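Local coordinates for protein putative (Helicobacter pylori, PDB 4O8S) that belongs to the nucleotidyltransferase superfamily and probably transfers a nucleotidyl group, being akin to the AbiEii toxins of type IV toxin-antitoxin systems, at residues K11-I16 with Q98-E103; D152-A157 with A206-V211. All blocks are in the same frame, centred on the assembly; numbering follows the deposited sequence.

Contact 1: residues K11-I16 with Q98-E103; sequences KLMRAI and QTLKLE
Leu12 O is gripped by one bond, the helical hydrogen bond from Ile16 N at 3.1 Å, so the two residues it joins sit one turn apart on the same face of helix 4-19. That face lies over strand 98-106, with Leu12, Met13 and Ile16 meeting Leu100 and Leu102. The short axes run 10.6 Å apart and 33° from parallel, and the nearest CA atoms, of Met13 and Leu100, are 8.0 Å apart. Leu100 is the centre of the contact. Its CG is anti to the backbone N (chi1 171°), which sends both methyls up to the helix. Leu100 CD2 lies against the Leu12 and Ile16 side chains: Ile16 CD1 meets Leu100 CD2 tip to tip at 3.6 Å, while Leu12 CD2 comes to the same Leu100 CD2 obliquely at 4.0 Å. Leu100 CD1 takes the third side chain, since the selenomethionine Met13 crosses it obliquely and lays its CG 3.9 Å from Leu100 CD1, the chain then bending at chi3 (-62°). Ile16 divides its branches. CD1 goes to Leu100, and Ile16 CG2, anti to the backbone N, reaches Leu102 CD1 at a looser 4.3 Å. The strand is held on both edges, Leu100 bonding through its backbone to Val87 of strand 82-91 and Lys101 to Leu46 of strand 46-50; Ile16 and Leu100 both also touch Leu46. This is a helix packed on one face of the mixed sheet of the nucleotidyltransferase fold. All five touching residues are buried and meet through apolar carbon atoms, which implies that van der Waals fit and the exclusion of water join helix to sheet, while the backbone bonds named here stay within the helix or run between strands.

Contact 2: residues D152-A157 with A206-V211; sequences DLHFLA and ALELGV
Glu208 leaves helix 202-231 with CB directed at helix 147-159, and Glu208 CB lies in the plane of the His154 ring, 3.9 Å from His154 NE2. Glu208 CG, anti to the backbone N, lies 3.8 Å from His154 NE2, and the extended chain crosses the His154 side chain at about a right angle. At the tip, His154 NE2 donates to Glu208 OE1 over 2.8 Å, fairly straight at 161°. The acceptor sits in the imidazole plane, yet the N-H arrives from well above the carboxylate plane, and the two planes are turned 61° against each other. The other oxygen, OE2, forms a salt bridge with Lys158, a residue of the same helix as His154. Beside this polar pair the next residue makes the apolar half of the contact. Leu209 CD1 presses on Ala157 CB at 3.8 Å, and Leu209 CD2 comes more loosely to Leu153 CB at 4.5 Å. The two segments cross at 48°, and their nearest CA atoms, of His154 and Leu209, are 5.4 Å apart. Phe175 of helix 166-176 touches both Leu153 and Leu209, so that helix adds to the apolar side of the contact. Bonding to a carboxylate fixes the ring's rotation and would tend to stabilise a positively charged imidazole, an effect that Lys158 probably tempers by sharing the same carboxylate. The contact is thus a His-carboxylate bond at a partly exposed margin backed by leucine and alanine packing.

In the fold
Contact 1 belongs to the mixed sheet and its covering helix, contact 2 to the helical part that follows; they share no helix or strand. They lie on opposite sides of the chain's centre, with centres 28 Å apart and nearest atoms about 12 Å apart, so neither touches the other. In contact 1 every touching residue is buried and the chemistry is wholly apolar. Contact 2 is buried through Leu153, Ala157 and Leu209, but its partly exposed margin admits a hydrogen bond between a histidine and a carboxylate. One joins helix to strand, the other helix to helix, and all four segments belong to the same AbiEii-type nucleotidyltransferase region.

Contact 1: residues K11-I16 with Q98-E103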
loop_
_atom_site.group_PDB
_atom_site.type_symbol
_atom_site.label_atom_id
_atom_site.label_comp_id
_atom_site.label_asym_id
_atom_site.label_seq_id
_atom_site.Cartn_x
_atom_site.Cartn_y
_atom_site.Cartn_z
ATOM N N LYS A 11 15.366 3.544 4.896
ATOM C CA LYS A 11 16.509 3.849 4.039
ATOM C C LYS A 11 16.828 2.683 3.100
ATOM O O LYS A 11 17.131 2.885 1.917
ATOM C CB LYS A 11 17.720 4.175 4.907
ATOM C CG LYS A 11 19.019 4.385 4.144
ATOM C CD LYS A 11 20.165 4.510 5.153
ATOM C CE LYS A 11 21.475 4.944 4.512
ATOM N NZ LYS A 11 22.577 5.032 5.531
ATOM N N LEU A 12 16.750 1.460 3.621
ATOM C CA LEU A 12 16.989 0.297 2.777
ATOM C C LEU A 12 15.878 0.144 1.761
ATOM O O LEU A 12 16.147 -0.108 0.595
ATOM C CB LEU A 12 17.110 -0.976 3.615
ATOM C CG LEU A 12 17.130 -2.316 2.871
ATOM C CD1 LEU A 12 18.332 -2.462 1.951
ATOM C CD2 LEU A 12 17.098 -3.448 3.898
HETATM N N MSE A 13 14.627 0.307 2.195
HETATM C CA MSE A 13 13.508 0.193 1.262
HETATM C C MSE A 13 13.621 1.183 0.106
HETATM O O MSE A 13 13.463 0.798 -1.059
HETATM C CB MSE A 13 12.175 0.371 1.985
HETATM C CG MSE A 13 11.853 -0.742 2.980
HETATM SE SE MSE A 13 9.933 -0.585 3.480
HETATM C CE MSE A 13 9.932 1.187 4.297
ATOM N N ARG A 14 13.919 2.446 0.418
ATOM C CA ARG A 14 14.052 3.487 -0.617
ATOM C C ARG A 14 15.148 3.196 -1.635
ATOM O O ARG A 14 14.940 3.358 -2.833
ATOM C CB ARG A 14 14.336 4.857 0.018
ATOM C CG ARG A 14 13.139 5.500 0.709
ATOM C CD ARG A 14 13.415 6.985 1.014
ATOM N NE ARG A 14 12.205 7.650 1.488
ATOM C CZ ARG A 14 11.295 8.202 0.686
ATOM N NH1 ARG A 14 11.460 8.175 -0.636
ATOM N NH2 ARG A 14 10.214 8.776 1.204
ATOM N N ALA A 15 16.318 2.786 -1.149
ATOM C CA ALA A 15 17.438 2.477 -2.035
ATOM C C ALA A 15 17.035 1.375 -3.007
ATOM O O ALA A 15 17.314 1.440 -4.218
ATOM C CB ALA A 15 18.636 2.044 -1.226
ATOM N N ILE A 16 16.362 0.360 -2.477
ATOM C CA ILE A 16 15.929 -0.740 -3.324
ATOM C C ILE A 16 14.991 -0.240 -4.408
ATOM O O ILE A 16 15.237 -0.472 -5.599
ATOM C CB ILE A 16 15.251 -1.863 -2.492
ATOM C CG1 ILE A 16 16.320 -2.647 -1.730
ATOM C CG2 ILE A 16 14.472 -2.797 -3.379
ATOM C CD1 ILE A 16 15.751 -3.559 -0.644
ATOM N N GLN A 98 17.525 -7.916 11.054
ATOM C CA GLN A 98 16.175 -7.487 10.725
ATOM C C GLN A 98 15.781 -8.154 9.425
ATOM O O GLN A 98 16.643 -8.631 8.673
ATOM C CB GLN A 98 16.128 -5.969 10.536
ATOM C CG GLN A 98 16.642 -5.154 11.728
ATOM C CD GLN A 98 15.988 -5.560 13.033
ATOM O OE1 GLN A 98 16.670 -5.943 13.985
ATOM N NE2 GLN A 98 14.663 -5.478 13.088
ATOM N N THR A 99 14.482 -8.176 9.152
ATOM C CA THR A 99 13.984 -8.767 7.922
ATOM C C THR A 99 13.169 -7.756 7.107
ATOM O O THR A 99 12.273 -7.092 7.646
ATOM C CB THR A 99 13.111 -10.009 8.218
ATOM O OG1 THR A 99 13.908 -11.008 8.880
ATOM C CG2 THR A 99 12.537 -10.593 6.917
ATOM N N LEU A 100 13.497 -7.642 5.820
ATOM C CA LEU A 100 12.653 -6.945 4.854
ATOM C C LEU A 100 12.002 -7.967 3.933
ATOM O O LEU A 100 12.694 -8.697 3.212
ATOM C CB LEU A 100 13.466 -5.949 4.017
ATOM C CG LEU A 100 12.714 -5.320 2.834
ATOM C CD1 LEU A 100 11.487 -4.593 3.337
ATOM C CD2 LEU A 100 13.608 -4.353 2.075
ATOM N N LYS A 101 10.674 -8.034 3.959
ATOM C CA LYS A 101 9.949 -8.918 3.056
ATOM C C LYS A 101 9.723 -8.236 1.711
ATOM O O LYS A 101 9.249 -7.093 1.650
ATOM C CB LYS A 101 8.606 -9.365 3.658
ATOM C CG LYS A 101 7.768 -10.194 2.661
ATOM C CD LYS A 101 6.687 -11.050 3.337
ATOM C CE LYS A 101 5.557 -10.228 3.944
ATOM N NZ LYS A 101 4.454 -11.115 4.444
ATOM N N LEU A 102 10.074 -8.928 0.631
ATOM C CA LEU A 102 9.910 -8.373 -0.714
ATOM C C LEU A 102 9.131 -9.376 -1.544
ATOM O O LEU A 102 9.559 -10.519 -1.721
ATOM C CB LEU A 102 11.274 -8.091 -1.350
ATOM C CG LEU A 102 11.372 -7.177 -2.570
ATOM C CD1 LEU A 102 12.804 -6.713 -2.725
ATOM C CD2 LEU A 102 10.924 -7.889 -3.844
ATOM N N GLU A 103 7.978 -8.951 -2.044
ATOM C CA GLU A 103 7.137 -9.818 -2.855
ATOM C C GLU A 103 6.871 -9.250 -4.236
ATOM O O GLU A 103 6.706 -8.030 -4.412
ATOM C CB GLU A 103 5.809 -10.065 -2.157
ATOM C CG GLU A 103 5.905 -10.955 -0.929
ATOM C CD GLU A 103 4.616 -11.729 -0.716
ATOM O OE1 GLU A 103 3.944 -12.061 -1.735
ATOM O OE2 GLU A 103 4.273 -11.992 0.460
#

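Contact 2: residues D152-A157 with A206-V211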
loop_
_atom_site.group_PDB
_atom_site.type_symbol
_atom_site.label_atom_id
_atom_site.label_comp_id
_atom_site.label_asym_id
_atom_site.label_seq_id
_atom_site.Cartn_x
_atom_site.Cartn_y
_atom_site.Cartn_z
ATOM N N ASP A 152 -5.885 2.843 5.870
ATOM C CA ASP A 152 -5.450 3.276 4.552
ATOM C C ASP A 152 -6.594 3.788 3.699
ATOM O O ASP A 152 -6.445 4.817 3.018
ATOM C CB ASP A 152 -4.701 2.158 3.832
ATOM C CG ASP A 152 -3.492 1.685 4.608
ATOM O OD1 ASP A 152 -3.019 2.440 5.479
ATOM O OD2 ASP A 152 -3.011 0.560 4.347
ATOM N N LEU A 153 -7.730 3.088 3.726
ATOM C CA LEU A 153 -8.890 3.523 2.943
ATOM C C LEU A 153 -9.424 4.865 3.443
ATOM O O LEU A 153 -9.864 5.697 2.649
ATOM C CB LEU A 153 -10.002 2.470 2.945
ATOM C CG LEU A 153 -9.784 1.324 1.941
ATOM C CD1 LEU A 153 -10.900 0.290 2.069
ATOM C CD2 LEU A 153 -9.728 1.882 0.525
ATOM N N HIS A 154 -9.375 5.066 4.760
ATOM C CA HIS A 154 -9.752 6.337 5.364
ATOM C C HIS A 154 -8.789 7.433 4.901
ATOM O O HIS A 154 -9.220 8.511 4.503
ATOM C CB HIS A 154 -9.749 6.197 6.887
ATOM C CG HIS A 154 -9.907 7.490 7.618
ATOM N ND1 HIS A 154 -8.837 8.305 7.931
ATOM C CD2 HIS A 154 -11.009 8.107 8.114
ATOM C CE1 HIS A 154 -9.275 9.371 8.579
ATOM N NE2 HIS A 154 -10.589 9.274 8.702
ATOM N N PHE A 155 -7.486 7.141 4.933
ATOM C CA PHE A 155 -6.466 8.068 4.457
ATOM C C PHE A 155 -6.720 8.446 3.004
ATOM O O PHE A 155 -6.586 9.625 2.607
ATOM C CB PHE A 155 -5.085 7.411 4.561
ATOM C CG PHE A 155 -3.998 8.162 3.841
ATOM C CD1 PHE A 155 -3.358 9.242 4.452
ATOM C CD2 PHE A 155 -3.618 7.802 2.545
ATOM C CE1 PHE A 155 -2.372 9.949 3.793
ATOM C CE2 PHE A 155 -2.626 8.518 1.868
ATOM C CZ PHE A 155 -1.991 9.591 2.495
ATOM N N LEU A 156 -7.051 7.440 2.198
ATOM C CA LEU A 156 -7.301 7.652 0.776
ATOM C C LEU A 156 -8.558 8.497 0.535
ATOM O O LEU A 156 -8.531 9.427 -0.259
ATOM C CB LEU A 156 -7.410 6.302 0.053
ATOM C CG LEU A 156 -6.021 5.650 -0.128
ATOM C CD1 LEU A 156 -6.158 4.185 -0.455
ATOM C CD2 LEU A 156 -5.233 6.354 -1.240
ATOM N N ALA A 157 -9.657 8.170 1.207
ATOM C CA ALA A 157 -10.888 8.941 1.055
ATOM C C ALA A 157 -10.694 10.385 1.523
ATOM O O ALA A 157 -11.257 11.326 0.945
ATOM C CB ALA A 157 -12.028 8.278 1.836
ATOM N N ALA A 206 -13.714 4.985 11.817
ATOM C CA ALA A 206 -14.828 4.234 11.250
ATOM C C ALA A 206 -16.001 5.154 10.909
ATOM O O ALA A 206 -16.584 5.062 9.818
ATOM C CB ALA A 206 -15.268 3.157 12.217
ATOM N N LEU A 207 -16.350 6.033 11.847
ATOM C CA LEU A 207 -17.438 6.986 11.640
ATOM C C LEU A 207 -17.115 7.920 10.499
ATOM O O LEU A 207 -17.931 8.114 9.601
ATOM C CB LEU A 207 -17.678 7.825 12.904
ATOM C CG LEU A 207 -18.436 7.104 14.018
ATOM C CD1 LEU A 207 -18.461 7.934 15.305
ATOM C CD2 LEU A 207 -19.852 6.792 13.544
ATOM N N GLU A 208 -15.921 8.497 10.544
ATOM C CA GLU A 208 -15.525 9.469 9.544
ATOM C C GLU A 208 -15.489 8.878 8.128
ATOM O O GLU A 208 -15.914 9.542 7.166
ATOM C CB GLU A 208 -14.183 10.115 9.908
ATOM C CG GLU A 208 -13.830 11.246 8.955
ATOM C CD GLU A 208 -12.597 12.021 9.369
ATOM O OE1 GLU A 208 -11.753 11.454 10.099
ATOM O OE2 GLU A 208 -12.478 13.201 8.951
ATOM N N LEU A 209 -15.001 7.640 7.994
ATOM C CA LEU A 209 -14.956 6.995 6.676
ATOM C C LEU A 209 -16.345 6.741 6.098
ATOM O O LEU A 209 -16.581 7.008 4.914
ATOM C CB LEU A 209 -14.156 5.680 6.690
ATOM C CG LEU A 209 -14.232 4.937 5.340
ATOM C CD1 LEU A 209 -13.653 5.803 4.216
ATOM C CD2 LEU A 209 -13.566 3.552 5.384
ATOM N N GLY A 210 -17.256 6.210 6.913
ATOM C CA GLY A 210 -18.611 5.947 6.450
ATOM C C GLY A 210 -19.267 7.191 5.872
ATOM O O GLY A 210 -19.901 7.158 4.799
ATOM N N VAL A 211 -19.085 8.309 6.569
ATOM C CA VAL A 211 -19.676 9.568 6.127
ATOM C C VAL A 211 -18.988 10.132 4.883
ATOM O O VAL A 211 -19.669 10.572 3.953
ATOM C CB VAL A 211 -19.695 10.605 7.270
ATOM C CG1 VAL A 211 -20.186 11.955 6.773
ATOM C CG2 VAL A 211 -20.576 10.098 8.405
#